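Local coordinates for protein aromatic amino acid exporter YddG (Starkeya novella, PDB 5I20) that exports a broad range of amino acids, including threonine, methionine, lysine and glutamate, out of the cell across the bacterial inner membrane, at residues L96-W101 against A157-I162; K87-A92 against P151-A156; M127-T132 against L243-P248; F11-L16 against Y226-G231; P66-G71 against A182-A187. All coordinates share one frame; numbering follows the deposited sequence.

Contact 1. Residues L96-W101 against A157-I162. With OLC ((2R)-2,3-dihydroxypropyl (9Z)-octadec-9-enoate), chain G.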
# COMPACT_ATOMS: atom_id res chain seq x y z
N LEU A 96 -0.58 4.90 11.62
CA LEU A 96 0.14 3.89 12.38
C LEU A 96 -0.67 2.59 12.49
O LEU A 96 -0.13 1.50 12.32
CB LEU A 96 0.51 4.39 13.77
CG LEU A 96 1.24 3.36 14.64
CD1 LEU A 96 2.55 2.93 13.98
CD2 LEU A 96 1.49 3.87 16.05
N VAL A 97 -1.96 2.71 12.78
CA VAL A 97 -2.81 1.53 12.91
C VAL A 97 -2.91 0.82 11.56
O VAL A 97 -2.75 -0.40 11.49
CB VAL A 97 -4.22 1.88 13.43
CG1 VAL A 97 -5.14 0.68 13.34
CG2 VAL A 97 -4.14 2.37 14.87
N ALA A 98 -3.16 1.57 10.50
CA ALA A 98 -3.21 1.00 9.15
C ALA A 98 -1.90 0.30 8.78
O ALA A 98 -1.91 -0.71 8.07
CB ALA A 98 -3.54 2.07 8.12
N TYR A 99 -0.78 0.82 9.26
CA TYR A 99 0.52 0.25 8.89
C TYR A 99 0.88 -0.98 9.72
O TYR A 99 2.05 -1.35 9.84
CB TYR A 99 1.63 1.30 8.97
CG TYR A 99 2.17 1.64 7.60
CD1 TYR A 99 3.01 0.75 6.94
CD2 TYR A 99 1.81 2.81 6.95
CE1 TYR A 99 3.50 1.04 5.68
CE2 TYR A 99 2.30 3.11 5.69
CZ TYR A 99 3.14 2.21 5.06
OH TYR A 99 3.63 2.49 3.80
N LEU A 100 -0.14 -1.60 10.29
CA LEU A 100 -0.03 -2.96 10.77
C LEU A 100 -0.09 -3.94 9.60
O LEU A 100 0.23 -5.11 9.75
CB LEU A 100 -1.13 -3.28 11.78
CG LEU A 100 -0.93 -2.73 13.19
CD1 LEU A 100 -2.20 -2.87 14.02
CD2 LEU A 100 0.22 -3.45 13.87
N TRP A 101 -0.49 -3.45 8.43
CA TRP A 101 -0.72 -4.34 7.29
C TRP A 101 0.52 -5.10 6.79
O TRP A 101 0.37 -6.21 6.29
CB TRP A 101 -1.37 -3.59 6.11
CG TRP A 101 -0.54 -2.59 5.34
CD1 TRP A 101 -0.54 -1.23 5.49
CD2 TRP A 101 0.36 -2.86 4.25
NE1 TRP A 101 0.32 -0.65 4.59
CE2 TRP A 101 0.88 -1.62 3.81
CE3 TRP A 101 0.79 -4.03 3.61
CZ2 TRP A 101 1.81 -1.52 2.77
CZ3 TRP A 101 1.71 -3.92 2.57
CH2 TRP A 101 2.21 -2.68 2.16
N ALA A 157 -7.90 -0.15 11.28
CA ALA A 157 -7.57 -1.57 11.42
C ALA A 157 -8.26 -2.40 10.33
O ALA A 157 -7.69 -3.36 9.82
CB ALA A 157 -7.96 -2.08 12.80
N ALA A 158 -9.49 -2.02 10.00
CA ALA A 158 -10.25 -2.71 8.95
C ALA A 158 -9.54 -2.56 7.61
O ALA A 158 -9.44 -3.51 6.83
CB ALA A 158 -11.67 -2.16 8.86
N CYS A 159 -9.04 -1.36 7.36
CA CYS A 159 -8.25 -1.05 6.18
C CYS A 159 -7.03 -1.96 6.07
O CYS A 159 -6.75 -2.51 5.00
CB CYS A 159 -7.82 0.42 6.23
SG CYS A 159 -6.44 0.86 5.17
N ALA A 160 -6.32 -2.11 7.18
CA ALA A 160 -5.11 -2.93 7.22
C ALA A 160 -5.40 -4.39 6.90
O ALA A 160 -4.67 -5.03 6.15
CB ALA A 160 -4.44 -2.81 8.58
N VAL A 161 -6.48 -4.92 7.48
CA VAL A 161 -6.86 -6.32 7.29
C VAL A 161 -7.32 -6.60 5.86
O VAL A 161 -6.92 -7.59 5.26
CB VAL A 161 -7.98 -6.73 8.27
CG1 VAL A 161 -8.47 -8.14 7.96
CG2 VAL A 161 -7.50 -6.64 9.70
N ILE A 162 -8.15 -5.71 5.32
CA ILE A 162 -8.68 -5.88 3.98
C ILE A 162 -7.56 -5.87 2.94
O ILE A 162 -7.52 -6.72 2.04
CB ILE A 162 -9.72 -4.79 3.64
CG1 ILE A 162 -10.97 -4.98 4.50
CG2 ILE A 162 -10.08 -4.81 2.17
CD1 ILE A 162 -11.99 -3.87 4.36
C10 OLC G . -0.87 0.10 0.64
C9 OLC G . -0.65 0.56 -0.76
C11 OLC G . -2.19 0.34 1.28
C8 OLC G . -1.73 1.28 -1.49
C16 OLC G . -1.26 4.09 4.55
C12 OLC G . -2.02 0.49 2.76
C7 OLC G . -1.46 2.75 -1.49
C15 OLC G . -2.62 3.54 4.27
C13 OLC G . -3.11 1.35 3.30
C6 OLC G . -2.53 3.45 -2.26
C14 OLC G . -2.63 2.06 4.52
C5 OLC G . -3.22 4.45 -1.39
C4 OLC G . -3.98 5.42 -2.22
C3 OLC G . -4.50 6.52 -1.36
C2 OLC G . -5.08 7.59 -2.22
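Val97, Ala98 and Trp101 meet Ala157, Cys159 and Ala160 in a buried, largely apolar contact within the transmembrane region, where the end of helix 91-98 and the break after it lie against helix 150-169. The backbones come closest at Trp101 and Ala160, with 4.6 Å between their CA atoms. Ala160 points its methyl at the break, and its CB rests 3.3 Å from Ala98 O. Trp101 CB also touches Ala160 O at 3.6 Å. Ala98 CB lies 4.3 Å from Cys159 SG. Val97 CG1, anti to the backbone N (chi1 171°), is 3.5 Å from Ala157 N.

Trp101 CG instead sits between its own backbone N and carbonyl carbon (chi1 71°), and the indole leads away from residues 157-162 toward the oleoyl chain of a bound monoolein. Its NE1 comes within 3.2 Å of lipid C12, while Cys159 SG approaches lipid C13 at 3.9 Å. The lipid tail thus lies beside both segments, consistent with a place in the central cavity.

Among the neighbouring helices, Tyr82 of helix 65-88 touches both Ala98 and Cys159. Further along helix 150-169, Ser164 OG is hydrogen-bonded to Trp101 O and the Trp163 ring meets Trp101 edge-to-face.

Contact 2. Residues K87-A92 against P151-A156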
# COMPACT_ATOMS: atom_id res chain seq x y z
N LYS A 87 -11.48 10.48 8.78
CA LYS A 87 -12.63 11.28 9.18
C LYS A 87 -12.87 11.21 10.68
O LYS A 87 -13.42 12.14 11.28
CB LYS A 87 -13.88 10.80 8.43
CG LYS A 87 -14.64 11.88 7.70
CD LYS A 87 -15.85 11.29 6.99
CE LYS A 87 -16.69 12.38 6.34
NZ LYS A 87 -17.21 13.34 7.35
N LEU A 88 -12.48 10.10 11.29
CA LEU A 88 -12.85 9.83 12.67
C LEU A 88 -11.67 9.92 13.63
O LEU A 88 -11.85 9.92 14.85
CB LEU A 88 -13.50 8.44 12.78
CG LEU A 88 -14.83 8.28 12.04
CD1 LEU A 88 -15.35 6.86 12.18
CD2 LEU A 88 -15.84 9.29 12.56
N ALA A 89 -10.47 10.00 13.08
CA ALA A 89 -9.25 9.94 13.88
C ALA A 89 -8.15 10.79 13.26
O ALA A 89 -8.07 10.91 12.03
CB ALA A 89 -8.78 8.50 14.04
N PRO A 90 -7.29 11.38 14.10
CA PRO A 90 -6.12 12.11 13.61
C PRO A 90 -5.23 11.22 12.74
O PRO A 90 -5.10 10.03 13.02
CB PRO A 90 -5.40 12.54 14.90
CG PRO A 90 -6.04 11.78 16.01
CD PRO A 90 -7.43 11.48 15.56
N PRO A 91 -4.64 11.80 11.69
CA PRO A 91 -3.90 11.09 10.64
C PRO A 91 -2.71 10.28 11.14
O PRO A 91 -2.40 9.24 10.57
CB PRO A 91 -3.42 12.21 9.71
CG PRO A 91 -4.36 13.34 9.96
CD PRO A 91 -4.69 13.25 11.42
N ALA A 92 -2.04 10.77 12.18
CA ALA A 92 -0.84 10.11 12.69
C ALA A 92 -1.16 8.75 13.28
O ALA A 92 -0.48 7.76 13.00
CB ALA A 92 -0.15 10.99 13.72
N PRO A 151 -13.45 4.78 16.95
CA PRO A 151 -14.05 4.37 15.67
C PRO A 151 -13.09 4.52 14.48
O PRO A 151 -13.15 3.72 13.55
CB PRO A 151 -15.24 5.32 15.53
CG PRO A 151 -15.64 5.61 16.92
CD PRO A 151 -14.35 5.69 17.69
N GLY A 152 -12.23 5.53 14.53
CA GLY A 152 -11.25 5.74 13.48
C GLY A 152 -10.15 4.70 13.49
O GLY A 152 -9.68 4.27 12.43
N TYR A 153 -9.73 4.28 14.68
CA TYR A 153 -8.70 3.26 14.80
C TYR A 153 -9.20 1.93 14.25
O TYR A 153 -8.46 1.20 13.59
CB TYR A 153 -8.27 3.08 16.26
CG TYR A 153 -7.83 4.35 16.96
CD1 TYR A 153 -7.19 5.37 16.27
CD2 TYR A 153 -8.04 4.51 18.32
CE1 TYR A 153 -6.79 6.53 16.92
CE2 TYR A 153 -7.64 5.66 18.98
CZ TYR A 153 -7.01 6.66 18.28
OH TYR A 153 -6.62 7.80 18.94
N LEU A 154 -10.47 1.63 14.51
CA LEU A 154 -11.08 0.39 14.02
C LEU A 154 -11.19 0.41 12.50
O LEU A 154 -10.88 -0.59 11.84
CB LEU A 154 -12.46 0.19 14.65
CG LEU A 154 -12.48 0.01 16.17
CD1 LEU A 154 -13.91 -0.11 16.69
CD2 LEU A 154 -11.65 -1.19 16.59
N ALA A 155 -11.62 1.54 11.95
CA ALA A 155 -11.65 1.73 10.51
C ALA A 155 -10.25 1.55 9.93
O ALA A 155 -10.07 0.89 8.91
CB ALA A 155 -12.21 3.10 10.16
N ALA A 156 -9.27 2.15 10.59
CA ALA A 156 -7.88 2.02 10.17
C ALA A 156 -7.42 0.56 10.27
O ALA A 156 -6.63 0.10 9.44
CB ALA A 156 -6.98 2.92 11.01
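Pro151 begins the contact from the periplasmic end of helix 150-169, where its ring meets Leu88, the last residue of helix 65-88. Pro151 CB lies 3.7 Å from Leu88 CD1, and the two side chains cross at about a right angle. Both residues are on the surface, which makes this the outer border of the contact.

Gly152 is the point of closest backbone approach: its CA stands 4.5 Å from Leu88 CA. Two side chains close over it. Leu88 CB comes within 3.6 Å of Gly152 CA, and Ala89 CB touches the same CA at 3.7 Å. A methyl at Gly152 would point at Ala89 CB and overlap it, which is geometric evidence that this approach depends on the missing side chain.

Tyr153 adds a ring to the contact. Its CG is anti to the carbonyl carbon (chi1 -54°), and the ring that follows swings nearer the other segment, bringing CE1 to 4.0 Å from Ala89 CB, obliquely to the ring plane. The ring is held at its far end too, since Tyr153 OH is hydrogen-bonded to Ala146 N in the loop before the helix, and it meets Phe145. Farther along, Ala155 and Ala156 face Ala85 of helix 65-88, so the packing of these two helices continues past the loop, toward the membrane interior.

This is a short periplasmic link between helices 65-88 and 91-98, seated on the start of a transmembrane helix from the other EamA domain of the transporter, with Ala89 and Gly152 at the close approach.

Contact 3. Residues M127-T132 against L243-P248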
# COMPACT_ATOMS: atom_id res chain seq x y z
N MET A 127 10.68 -5.69 13.55
CA MET A 127 11.70 -4.65 13.54
C MET A 127 11.27 -3.50 12.63
O MET A 127 11.50 -2.33 12.94
CB MET A 127 13.05 -5.21 13.08
CG MET A 127 13.66 -6.21 14.05
SD MET A 127 15.09 -7.08 13.36
CE MET A 127 16.24 -5.72 13.12
N GLY A 128 10.64 -3.84 11.51
CA GLY A 128 10.13 -2.85 10.59
C GLY A 128 8.98 -2.07 11.19
O GLY A 128 8.89 -0.85 11.01
N LEU A 129 8.10 -2.75 11.92
CA LEU A 129 7.02 -2.08 12.62
C LEU A 129 7.60 -1.17 13.69
O LEU A 129 7.11 -0.06 13.90
CB LEU A 129 6.05 -3.09 13.25
CG LEU A 129 4.92 -2.46 14.07
CD1 LEU A 129 4.08 -1.51 13.22
CD2 LEU A 129 4.03 -3.52 14.72
N ALA A 130 8.65 -1.64 14.35
CA ALA A 130 9.32 -0.86 15.39
C ALA A 130 9.87 0.46 14.82
O ALA A 130 9.77 1.51 15.46
CB ALA A 130 10.45 -1.67 16.01
N GLY A 131 10.44 0.39 13.63
CA GLY A 131 10.98 1.57 12.98
C GLY A 131 9.88 2.54 12.59
O GLY A 131 10.05 3.76 12.69
N THR A 132 8.75 2.00 12.16
CA THR A 132 7.60 2.80 11.76
C THR A 132 7.02 3.54 12.97
O THR A 132 6.64 4.70 12.86
CB THR A 132 6.52 1.92 11.10
OG1 THR A 132 7.09 1.22 9.99
CG2 THR A 132 5.36 2.77 10.60
N LEU A 243 9.54 -6.21 3.65
CA LEU A 243 10.09 -5.08 2.90
C LEU A 243 9.14 -3.89 2.82
O LEU A 243 9.58 -2.77 2.54
CB LEU A 243 10.48 -5.53 1.50
CG LEU A 243 11.62 -6.55 1.42
CD1 LEU A 243 11.82 -7.02 -0.01
CD2 LEU A 243 12.91 -5.96 1.99
N SER A 244 7.86 -4.12 3.04
CA SER A 244 6.88 -3.04 2.96
C SER A 244 7.11 -1.95 4.02
O SER A 244 6.77 -0.79 3.80
CB SER A 244 5.46 -3.59 3.07
OG SER A 244 5.11 -4.29 1.88
N TYR A 245 7.72 -2.31 5.15
CA TYR A 245 8.07 -1.29 6.15
C TYR A 245 9.21 -0.37 5.69
O TYR A 245 9.64 0.50 6.43
CB TYR A 245 8.44 -1.93 7.49
CG TYR A 245 7.24 -2.39 8.28
CD1 TYR A 245 6.21 -1.51 8.59
CD2 TYR A 245 7.12 -3.72 8.68
CE1 TYR A 245 5.10 -1.93 9.30
CE2 TYR A 245 6.01 -4.14 9.39
CZ TYR A 245 5.01 -3.25 9.69
OH TYR A 245 3.90 -3.67 10.40
N ALA A 246 9.70 -0.57 4.48
CA ALA A 246 10.68 0.36 3.92
C ALA A 246 9.98 1.62 3.43
O ALA A 246 10.59 2.68 3.37
CB ALA A 246 11.46 -0.29 2.79
N ALA A 247 8.69 1.50 3.11
CA ALA A 247 7.93 2.62 2.56
C ALA A 247 7.88 3.85 3.47
O ALA A 247 8.11 4.96 3.00
CB ALA A 247 6.52 2.18 2.19
N PRO A 248 7.59 3.68 4.78
CA PRO A 248 7.62 4.87 5.64
C PRO A 248 8.99 5.52 5.73
O PRO A 248 9.09 6.75 5.76
CB PRO A 248 7.18 4.34 7.00
CG PRO A 248 6.38 3.13 6.69
CD PRO A 248 7.06 2.51 5.51
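Gly128 lies with its backbone against the Tyr245 ring, with no side chain of its own between them. Its carbonyl carbon lies over one face of the tyrosine, offset toward the rim, with Gly128 C 3.4 Å from Tyr245 CG. A CB at Gly128 would run into the ring, so the absence of one explains how the CA atoms of this pair come within 5.1 Å.

Leu129 extends the surface against the same face. Its backbone N sits over the ring centre, 3.5 Å from Tyr245 CD2. Its side chain runs beside the tyrosine in the same direction, bringing Leu129 CB to 3.7 Å from Tyr245 CZ. Beyond it the tyrosine hydroxyl is hydrogen-bonded to Tyr99 O. Tyr245 occupies a type I turn from Leu243 to Ala246, within the transmembrane segment that holds helices 237-243 and 246-258; helix 119-136 packs on this turn and on the start of the helix that follows. Replacing Tyr245 by an alanine would probably open a gap over Gly128 and Leu129 and leave Tyr99 O without this hydroxyl partner.

Thr132 approaches from one turn farther on, its side chain crossing the tyrosine at about a right angle. With OG1 beside the backbone N (chi1 -56°), its hydroxyl donates back to Gly128 O at 2.9 Å, with a C=O...OG1 angle of 143°. The backbone N of Thr132 reaches that oxygen from the opposite face of the carbonyl plane, giving it two donors. The same OG1 lies 3.2 Å from Tyr245 CD1 and 3.9 Å from Pro248 CG, touching both the turn and the helix after it.

Contact 4. Residues F11-L16 against Y226-G231. With OLC ((2R)-2,3-dihydroxypropyl (9Z)-octadec-9-enoate), chain J.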
# COMPACT_ATOMS: atom_id res chain seq x y z
N PHE A 11 8.80 -5.22 -5.14
CA PHE A 11 9.43 -4.17 -4.34
C PHE A 11 9.32 -2.81 -5.02
O PHE A 11 9.50 -1.77 -4.37
CB PHE A 11 10.90 -4.51 -4.07
CG PHE A 11 11.57 -3.53 -3.15
CD1 PHE A 11 11.19 -3.44 -1.82
CD2 PHE A 11 12.56 -2.69 -3.62
CE1 PHE A 11 11.80 -2.54 -0.97
CE2 PHE A 11 13.18 -1.78 -2.77
CZ PHE A 11 12.80 -1.71 -1.44
N THR A 12 9.04 -2.80 -6.32
CA THR A 12 8.87 -1.54 -7.03
C THR A 12 7.56 -0.87 -6.61
O THR A 12 7.46 0.36 -6.64
CB THR A 12 8.90 -1.73 -8.57
OG1 THR A 12 7.85 -2.61 -8.98
CG2 THR A 12 10.25 -2.32 -9.00
N ALA A 13 6.57 -1.66 -6.21
CA ALA A 13 5.32 -1.11 -5.67
C ALA A 13 5.60 -0.35 -4.38
O ALA A 13 5.05 0.73 -4.14
CB ALA A 13 4.30 -2.21 -5.44
N ILE A 14 6.45 -0.94 -3.54
CA ILE A 14 6.85 -0.33 -2.28
C ILE A 14 7.61 0.97 -2.53
O ILE A 14 7.45 1.95 -1.79
CB ILE A 14 7.72 -1.30 -1.46
CG1 ILE A 14 6.94 -2.58 -1.18
CG2 ILE A 14 8.17 -0.65 -0.16
CD1 ILE A 14 7.79 -3.72 -0.65
N LEU A 15 8.43 0.99 -3.58
CA LEU A 15 9.15 2.20 -3.97
C LEU A 15 8.18 3.29 -4.43
O LEU A 15 8.32 4.45 -4.06
CB LEU A 15 10.15 1.90 -5.08
CG LEU A 15 11.34 1.01 -4.70
CD1 LEU A 15 12.22 0.75 -5.91
CD2 LEU A 15 12.14 1.65 -3.58
N LEU A 16 7.19 2.90 -5.23
CA LEU A 16 6.22 3.86 -5.76
C LEU A 16 5.29 4.39 -4.67
O LEU A 16 4.92 5.56 -4.69
CB LEU A 16 5.41 3.23 -6.90
CG LEU A 16 6.15 3.04 -8.22
CD1 LEU A 16 5.36 2.17 -9.18
CD2 LEU A 16 6.46 4.39 -8.87
N TYR A 226 -0.03 -3.26 -10.30
CA TYR A 226 0.29 -4.35 -11.21
C TYR A 226 1.58 -5.04 -10.79
O TYR A 226 1.69 -6.26 -10.85
CB TYR A 226 0.39 -3.85 -12.65
CG TYR A 226 -0.85 -3.11 -13.10
CD1 TYR A 226 -1.91 -3.79 -13.69
CD2 TYR A 226 -0.97 -1.74 -12.92
CE1 TYR A 226 -3.05 -3.12 -14.10
CE2 TYR A 226 -2.10 -1.06 -13.33
CZ TYR A 226 -3.14 -1.76 -13.91
OH TYR A 226 -4.26 -1.08 -14.31
N THR A 227 2.56 -4.25 -10.37
CA THR A 227 3.85 -4.79 -9.96
C THR A 227 3.73 -5.47 -8.59
O THR A 227 4.52 -6.35 -8.25
CB THR A 227 4.94 -3.70 -9.94
OG1 THR A 227 6.22 -4.28 -9.64
CG2 THR A 227 4.65 -2.66 -8.89
N TRP A 228 2.73 -5.05 -7.81
CA TRP A 228 2.43 -5.68 -6.53
C TRP A 228 1.71 -7.00 -6.76
O TRP A 228 1.94 -7.99 -6.06
CB TRP A 228 1.59 -4.73 -5.67
CG TRP A 228 1.27 -5.23 -4.29
CD1 TRP A 228 0.06 -5.65 -3.83
CD2 TRP A 228 2.17 -5.34 -3.18
NE1 TRP A 228 0.15 -6.02 -2.52
CE2 TRP A 228 1.43 -5.84 -2.09
CE3 TRP A 228 3.53 -5.07 -3.01
CZ2 TRP A 228 2.01 -6.07 -0.84
CZ3 TRP A 228 4.10 -5.30 -1.77
CH2 TRP A 228 3.34 -5.80 -0.70
N ASP A 229 0.84 -7.01 -7.76
CA ASP A 229 0.12 -8.21 -8.15
C ASP A 229 1.10 -9.31 -8.57
O ASP A 229 0.93 -10.48 -8.22
CB ASP A 229 -0.86 -7.91 -9.29
CG ASP A 229 -1.80 -9.07 -9.57
OD1 ASP A 229 -2.70 -9.33 -8.74
OD2 ASP A 229 -1.65 -9.71 -10.62
N ILE A 230 2.13 -8.92 -9.32
CA ILE A 230 3.16 -9.86 -9.76
C ILE A 230 3.93 -10.44 -8.57
O ILE A 230 4.14 -11.65 -8.49
CB ILE A 230 4.15 -9.19 -10.73
CG1 ILE A 230 3.45 -8.85 -12.05
CG2 ILE A 230 5.35 -10.11 -10.99
CD1 ILE A 230 4.36 -8.21 -13.08
N GLY A 231 4.33 -9.58 -7.65
CA GLY A 231 5.04 -10.01 -6.46
C GLY A 231 4.22 -10.94 -5.58
O GLY A 231 4.75 -11.89 -5.01
C10 OLC J . 10.18 2.46 -9.22
C9 OLC J . 9.82 1.34 -10.14
C11 OLC J . 9.99 3.87 -9.68
C8 OLC J . 9.18 1.64 -11.45
C7 OLC J . 9.68 0.69 -12.49
C6 OLC J . 9.15 -0.68 -12.21
C5 OLC J . 8.60 -1.26 -13.47
C4 OLC J . 9.20 -2.60 -13.73
C3 OLC J . 8.25 -3.40 -14.56
C2 OLC J . 8.98 -4.48 -15.27
C1 OLC J . 8.02 -5.54 -15.68
O19 OLC J . 8.48 -6.80 -15.97
O20 OLC J . 6.82 -5.31 -15.71
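Ala13 packs on Thr227 and Trp228 where two transmembrane helices cross in a roughly antiparallel sense. The short axes of 11-16 and 226-231 run at 146° to each other and approach to 7.9 Å. The nearest CA atoms are those of Ala13 and Trp228.

The small side chain of Ala13 points at the other helix and fits between two groups. Its CB is 3.5 Å from Thr227 CG2 and 3.7 Å from Trp228 CB. That Thr227 methyl, turned between its own backbone N and carbonyl carbon, also comes within 3.4 Å of Ala13 N, so it presses on the backbone as well as on the methyl.

Trp228 has CG anti to its backbone N (chi1 -177°), and its indole continues past Ala13 to Ile14. There Ile14 CG1 touches Trp228 CZ3 at 4.0 Å, the two side chains being oblique to each other. Partners in helix 150-169 would hold the indole's rotation: NE1 is hydrogen-bonded to Ser167 OG, and the ring stacks on Trp163.

The opposite margin borders lipid. Thr12, whose OG1 is hydrogen-bonded to Ile9 O within its own helix, places CB 3.6 Å from C9 of a monoolein, and Leu16 CD2 lies 3.7 Å from C11 of the same lipid.

In the inverted-repeat fold of the DMT transporters, this contact joins helix 3-17 of the first EamA domain to helix 224-234 of the second.

Contact 5. Residues P66-G71 against A182-A187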
# COMPACT_ATOMS: atom_id res chain seq x y z
N PRO A 66 -15.86 -14.58 -8.23
CA PRO A 66 -14.96 -14.47 -7.08
C PRO A 66 -13.73 -13.61 -7.35
O PRO A 66 -13.14 -13.07 -6.42
CB PRO A 66 -14.55 -15.92 -6.80
CG PRO A 66 -15.62 -16.74 -7.40
CD PRO A 66 -16.05 -15.99 -8.62
N VAL A 67 -13.35 -13.50 -8.62
CA VAL A 67 -12.23 -12.65 -9.02
C VAL A 67 -12.57 -11.18 -8.80
O VAL A 67 -11.76 -10.40 -8.29
CB VAL A 67 -11.83 -12.89 -10.49
CG1 VAL A 67 -10.79 -11.88 -10.94
CG2 VAL A 67 -11.32 -14.31 -10.68
N TRP A 68 -13.79 -10.80 -9.18
CA TRP A 68 -14.26 -9.42 -9.02
C TRP A 68 -14.53 -9.07 -7.57
O TRP A 68 -14.33 -7.93 -7.15
CB TRP A 68 -15.52 -9.19 -9.85
CG TRP A 68 -15.28 -9.35 -11.31
CD1 TRP A 68 -15.69 -10.38 -12.10
CD2 TRP A 68 -14.56 -8.45 -12.16
NE1 TRP A 68 -15.28 -10.18 -13.40
CE2 TRP A 68 -14.58 -9.00 -13.46
CE3 TRP A 68 -13.90 -7.24 -11.95
CZ2 TRP A 68 -13.96 -8.38 -14.54
CZ3 TRP A 68 -13.29 -6.62 -13.03
CH2 TRP A 68 -13.33 -7.19 -14.31
N VAL A 69 -15.01 -10.03 -6.79
CA VAL A 69 -15.25 -9.80 -5.37
C VAL A 69 -13.92 -9.52 -4.68
O VAL A 69 -13.82 -8.62 -3.86
CB VAL A 69 -15.96 -11.01 -4.71
CG1 VAL A 69 -15.93 -10.88 -3.20
CG2 VAL A 69 -17.39 -11.12 -5.21
N HIS A 70 -12.91 -10.30 -5.05
CA HIS A 70 -11.56 -10.15 -4.51
C HIS A 70 -10.94 -8.80 -4.86
O HIS A 70 -10.46 -8.09 -3.98
CB HIS A 70 -10.68 -11.30 -5.03
CG HIS A 70 -9.22 -11.07 -4.87
ND1 HIS A 70 -8.38 -10.80 -5.94
CD2 HIS A 70 -8.43 -11.08 -3.77
CE1 HIS A 70 -7.15 -10.65 -5.50
NE2 HIS A 70 -7.14 -10.81 -4.19
N GLY A 71 -10.96 -8.44 -6.14
CA GLY A 71 -10.32 -7.23 -6.60
C GLY A 71 -11.03 -5.94 -6.23
O GLY A 71 -10.41 -4.99 -5.75
N ALA A 182 -6.48 -3.71 -13.85
CA ALA A 182 -7.06 -2.55 -14.52
C ALA A 182 -8.58 -2.53 -14.34
O ALA A 182 -9.17 -1.47 -14.14
CB ALA A 182 -6.70 -2.56 -16.00
N GLY A 183 -9.19 -3.70 -14.40
CA GLY A 183 -10.62 -3.83 -14.17
C GLY A 183 -10.98 -3.49 -12.74
O GLY A 183 -12.02 -2.91 -12.47
N PHE A 184 -10.10 -3.87 -11.82
CA PHE A 184 -10.28 -3.56 -10.40
C PHE A 184 -10.20 -2.06 -10.18
O PHE A 184 -11.00 -1.49 -9.43
CB PHE A 184 -9.21 -4.25 -9.55
CG PHE A 184 -9.24 -5.75 -9.62
CD1 PHE A 184 -10.37 -6.43 -10.05
CD2 PHE A 184 -8.13 -6.49 -9.25
CE1 PHE A 184 -10.39 -7.81 -10.11
CE2 PHE A 184 -8.13 -7.87 -9.30
CZ PHE A 184 -9.27 -8.53 -9.74
N CYS A 185 -9.24 -1.42 -10.83
CA CYS A 185 -9.04 0.02 -10.69
C CYS A 185 -10.20 0.82 -11.27
O CYS A 185 -10.69 1.75 -10.63
CB CYS A 185 -7.73 0.45 -11.35
SG CYS A 185 -6.24 -0.10 -10.47
N LEU A 186 -10.64 0.45 -12.47
CA LEU A 186 -11.74 1.14 -13.12
C LEU A 186 -13.04 0.98 -12.33
O LEU A 186 -13.79 1.94 -12.17
CB LEU A 186 -11.93 0.63 -14.55
CG LEU A 186 -10.80 0.98 -15.52
CD1 LEU A 186 -11.06 0.38 -16.90
CD2 LEU A 186 -10.61 2.49 -15.61
N ALA A 187 -13.28 -0.22 -11.83
CA ALA A 187 -14.45 -0.48 -11.00
C ALA A 187 -14.37 0.32 -9.71
O ALA A 187 -15.36 0.93 -9.28
CB ALA A 187 -14.57 -1.97 -10.69
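Phe184 presses its ring flat onto Gly71 in the tight part of this contact. Gly71 CA stands over the ring centre, 3.3 Å from the Phe184 centroid and 1° off the ring normal, a well-centred CH-pi interaction. Phe184 CG is anti to its carbonyl carbon, and the ring beyond it reaches across to the other helix. A CB on Gly71 would collide with Phe184 CE1. Close by, Val67 O is 3.4 Å from Phe184 CZ, and Val67 CG1 meets that carbon at 3.9 Å, near the ring plane.

The packing thins toward the surface. Trp68, partly exposed, brings CE3 to 4.0 Å from Phe184 CE1; its six-membered ring and the phenylalanine form an oblique pair, with planes at 85° and centroids 5.9 Å apart. The indole also offers its edge to the backbone of Gly183, where Trp68 CZ3 lies 3.9 Å from Gly183 C. His70 is looser still against this segment; its ring stacks on Tyr166 and Phe173, and NE2 is hydrogen-bonded to Tyr166 O.

An alanine in place of Phe184 would probably open a gap above Gly71 and leave Val67 and Trp68 without their main apolar partner here.

The short axes cross at -60° and approach to 9.8 Å, so the contact is a helix crossing bridged chiefly by Phe184 lying on a glycine, with Trp68 alongside, and it joins helices 65-88 and 181-199 near the cytoplasmic side of the transporter.

Overall arrangement
From the N terminus, residues 11-16 open the longest loop, which contact 4 closes only at 226-231. Contact 5 starts at 66-71 and closes at 182-187, wholly within that span. Contacts 2 and 1 lie within both: their first segments, 87-92 and 96-101, precede 151-156 and 157-162, so these two loops cross each other along helices 91-98 and 150-169. Contact 3 starts at 127-132, inside all four loops, and closes at 243-248, beyond them, crossing every one. Each contact joins the two EamA domains. Contacts 1, 3 and 4 touch one another, with centres 9 to 12 Å from the chain centre, whereas contacts 3 and 5 lie on opposite sides of it.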